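Local coordinates for protein catechol 1,2-dioxygenase (Acinetobacter sp., PDB 1DMH) that catalyses the ferric-iron-dependent intradiol cleavage of catechol by molecular oxygen to cis,cis-muconate, an early step of the beta-ketoadipate pathway, at residues A[155-160]-A[223-228]. Numbering follows the deposited sequence.
With FE (Fe (III) ion), chain C; MCT (4-methylcatechol), chain D.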
loop_
_atom_site.group_PDB
_atom_site.type_symbol
_atom_site.label_atom_id
_atom_site.label_comp_id
_atom_site.label_asym_id
_atom_site.label_seq_id
_atom_site.Cartn_x
_atom_site.Cartn_y
_atom_site.Cartn_z
ATOM N N ILE A 155 -17.939 9.748 22.411
ATOM C CA ILE A 155 -16.947 8.945 23.103
ATOM C C ILE A 155 -16.926 7.508 22.611
ATOM O O ILE A 155 -17.975 6.908 22.373
ATOM C CB ILE A 155 -17.248 8.930 24.614
ATOM C CG1 ILE A 155 -17.426 10.373 25.104
ATOM C CG2 ILE A 155 -16.125 8.226 25.378
ATOM C CD1 ILE A 155 -17.597 10.487 26.583
ATOM N N TRP A 156 -15.738 6.949 22.435
ATOM C CA TRP A 156 -15.654 5.555 22.032
ATOM C C TRP A 156 -14.375 5.024 22.631
ATOM O O TRP A 156 -13.412 5.772 22.779
ATOM C CB TRP A 156 -15.729 5.394 20.487
ATOM C CG TRP A 156 -14.587 5.897 19.600
ATOM C CD1 TRP A 156 -13.611 5.139 19.005
ATOM C CD2 TRP A 156 -14.354 7.248 19.177
ATOM N NE1 TRP A 156 -12.788 5.935 18.238
ATOM C CE2 TRP A 156 -13.222 7.233 18.326
ATOM C CE3 TRP A 156 -14.994 8.474 19.436
ATOM C CZ2 TRP A 156 -12.713 8.393 17.734
ATOM C CZ3 TRP A 156 -14.489 9.633 18.850
ATOM C CH2 TRP A 156 -13.356 9.580 18.006
ATOM N N HIS A 157 -14.375 3.757 23.027
ATOM C CA HIS A 157 -13.187 3.159 23.640
ATOM C C HIS A 157 -13.237 1.637 23.593
ATOM O O HIS A 157 -14.248 1.057 23.205
ATOM C CB HIS A 157 -13.040 3.658 25.083
ATOM C CG HIS A 157 -14.116 3.174 26.017
ATOM N ND1 HIS A 157 -14.079 1.935 26.629
ATOM C CD2 HIS A 157 -15.252 3.774 26.457
ATOM C CE1 HIS A 157 -15.144 1.796 27.405
ATOM N NE2 HIS A 157 -15.872 2.899 27.318
ATOM N N ALA A 158 -12.139 1.000 23.988
ATOM C CA ALA A 158 -12.021 -0.457 23.964
ATOM C C ALA A 158 -12.474 -1.131 25.266
ATOM O O ALA A 158 -12.699 -0.454 26.272
ATOM C CB ALA A 158 -10.560 -0.841 23.658
ATOM N N ASN A 159 -12.617 -2.458 25.232
ATOM C CA ASN A 159 -13.003 -3.187 26.430
ATOM C C ASN A 159 -11.720 -3.620 27.123
ATOM O O ASN A 159 -10.646 -3.143 26.753
ATOM C CB ASN A 159 -13.899 -4.404 26.117
ATOM C CG ASN A 159 -13.244 -5.420 25.187
ATOM O OD1 ASN A 159 -12.017 -5.465 25.037
ATOM N ND2 ASN A 159 -14.075 -6.274 24.586
ATOM N N THR A 160 -11.818 -4.519 28.110
ATOM C CA THR A 160 -10.637 -4.949 28.864
ATOM C C THR A 160 -9.662 -5.806 28.077
ATOM O O THR A 160 -8.557 -6.084 28.554
ATOM C CB THR A 160 -11.016 -5.703 30.172
ATOM O OG1 THR A 160 -11.768 -6.884 29.859
ATOM C CG2 THR A 160 -11.844 -4.798 31.075
ATOM N N ALA A 223 -4.001 2.540 27.751
ATOM C CA ALA A 223 -5.469 2.571 27.840
ATOM C C ALA A 223 -5.882 4.032 27.630
ATOM O O ALA A 223 -5.334 4.928 28.261
ATOM C CB ALA A 223 -5.920 2.085 29.205
ATOM N N HIS A 224 -6.858 4.260 26.749
ATOM C CA HIS A 224 -7.304 5.613 26.419
ATOM C C HIS A 224 -8.778 5.637 25.987
ATOM O O HIS A 224 -9.369 4.603 25.643
ATOM C CB HIS A 224 -6.470 6.170 25.267
ATOM C CG HIS A 224 -6.573 5.342 24.030
ATOM N ND1 HIS A 224 -5.908 4.140 23.886
ATOM C CD2 HIS A 224 -7.358 5.472 22.937
ATOM C CE1 HIS A 224 -6.278 3.567 22.755
ATOM N NE2 HIS A 224 -7.158 4.355 22.160
ATOM N N ILE A 225 -9.348 6.839 26.012
ATOM C CA ILE A 225 -10.747 7.064 25.640
ATOM C C ILE A 225 -10.778 8.191 24.604
ATOM O O ILE A 225 -10.190 9.246 24.822
ATOM C CB ILE A 225 -11.567 7.464 26.881
ATOM C CG1 ILE A 225 -11.523 6.316 27.902
ATOM C CG2 ILE A 225 -13.010 7.810 26.477
ATOM C CD1 ILE A 225 -12.079 6.675 29.273
ATOM N N HIS A 226 -11.450 7.956 23.482
ATOM C CA HIS A 226 -11.543 8.940 22.396
ATOM C C HIS A 226 -12.704 9.919 22.584
ATOM O O HIS A 226 -13.742 9.554 23.121
ATOM C CB HIS A 226 -11.782 8.222 21.065
ATOM C CG HIS A 226 -10.636 7.378 20.615
ATOM N ND1 HIS A 226 -9.595 7.881 19.855
ATOM C CD2 HIS A 226 -10.358 6.069 20.824
ATOM C CE1 HIS A 226 -8.727 6.912 19.615
ATOM N NE2 HIS A 226 -9.166 5.806 20.190
ATOM N N TYR A 227 -12.516 11.145 22.102
ATOM C CA TYR A 227 -13.540 12.176 22.135
ATOM C C TYR A 227 -13.628 12.957 20.817
ATOM O O TYR A 227 -12.607 13.242 20.178
ATOM C CB TYR A 227 -13.236 13.264 23.173
ATOM C CG TYR A 227 -13.442 12.944 24.625
ATOM C CD1 TYR A 227 -12.492 12.217 25.346
ATOM C CD2 TYR A 227 -14.573 13.415 25.290
ATOM C CE1 TYR A 227 -12.662 11.970 26.714
ATOM C CE2 TYR A 227 -14.765 13.181 26.649
ATOM C CZ TYR A 227 -13.809 12.464 27.359
ATOM O OH TYR A 227 -13.991 12.261 28.705
ATOM N N PHE A 228 -14.863 13.302 20.450
ATOM C CA PHE A 228 -15.183 14.221 19.358
ATOM C C PHE A 228 -16.103 15.164 20.158
ATOM O O PHE A 228 -16.973 14.704 20.901
ATOM C CB PHE A 228 -16.044 13.610 18.259
ATOM C CG PHE A 228 -15.282 13.107 17.076
ATOM C CD1 PHE A 228 -14.025 13.607 16.749
ATOM C CD2 PHE A 228 -15.841 12.142 16.271
ATOM C CE1 PHE A 228 -13.337 13.126 15.617
ATOM C CE2 PHE A 228 -15.169 11.655 15.143
ATOM C CZ PHE A 228 -13.913 12.149 14.816
HETATM FE FE FE C . -8.163 3.985 20.424
HETATM C C1 MCT D . -4.668 3.310 16.822
HETATM C C2 MCT D . -5.437 4.337 17.396
HETATM C C3 MCT D . -6.389 3.991 18.377
HETATM O O3 MCT D . -7.145 4.982 18.948
HETATM C C4 MCT D . -6.578 2.680 18.781
HETATM O O4 MCT D . -7.515 2.400 19.745
HETATM C C5 MCT D . -5.841 1.662 18.237
HETATM C C6 MCT D . -4.831 2.000 17.201
HETATM C C MCT D . -3.625 3.663 15.745
HETATM O O HOH W 1 -9.696 2.498 23.896
HETATM O O HOH W 2 -7.781 3.679 17.894
#
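Trp156 lies flat over His226, a second-shell ring backing a first-shell metal ligand. The five-membered ring of the indole and the imidazole form an offset stack, planes 8° and centroids 4.3 Å apart, while the six-membered ring covers His226 CB. With chi1 at 68°, Trp156 CG sits between its backbone N and carbonyl carbon, swinging the indole across the neighbouring strand. Its far edge, led by CZ3, meets the face of Phe228, completing an aromatic cluster. Beneath the stack, His226 N bonds Trp156 O at 3.0 Å, with a weak return bond from Trp156 N to His226 O. His226 NE2, at the imidazole's far end, binds iron at 2.1 Å; His224 NE2 lies 2.0 Å from the iron, and Tyr164 and both oxygens of 4-methylcatechol also bind the metal. On the other sheet face Ile155 CG2 presses tightly against Ile225 CG2 (3.3 Å), and Ile155 CD1 touches Tyr227 CE2. Against these close contacts stands the Ala158 end, where a water bridges Ala158 N (2.9 Å) and His224 O (2.8 Å). Both strands belong to the mixed beta-sheet of the intradiol dioxygenase catalytic domain: 220-230, bearing both histidine ligands, also pairs with 237-243, 152-157 with 179-183, and Leu134 and Leu136 of strand 133-141 pack against the isoleucines.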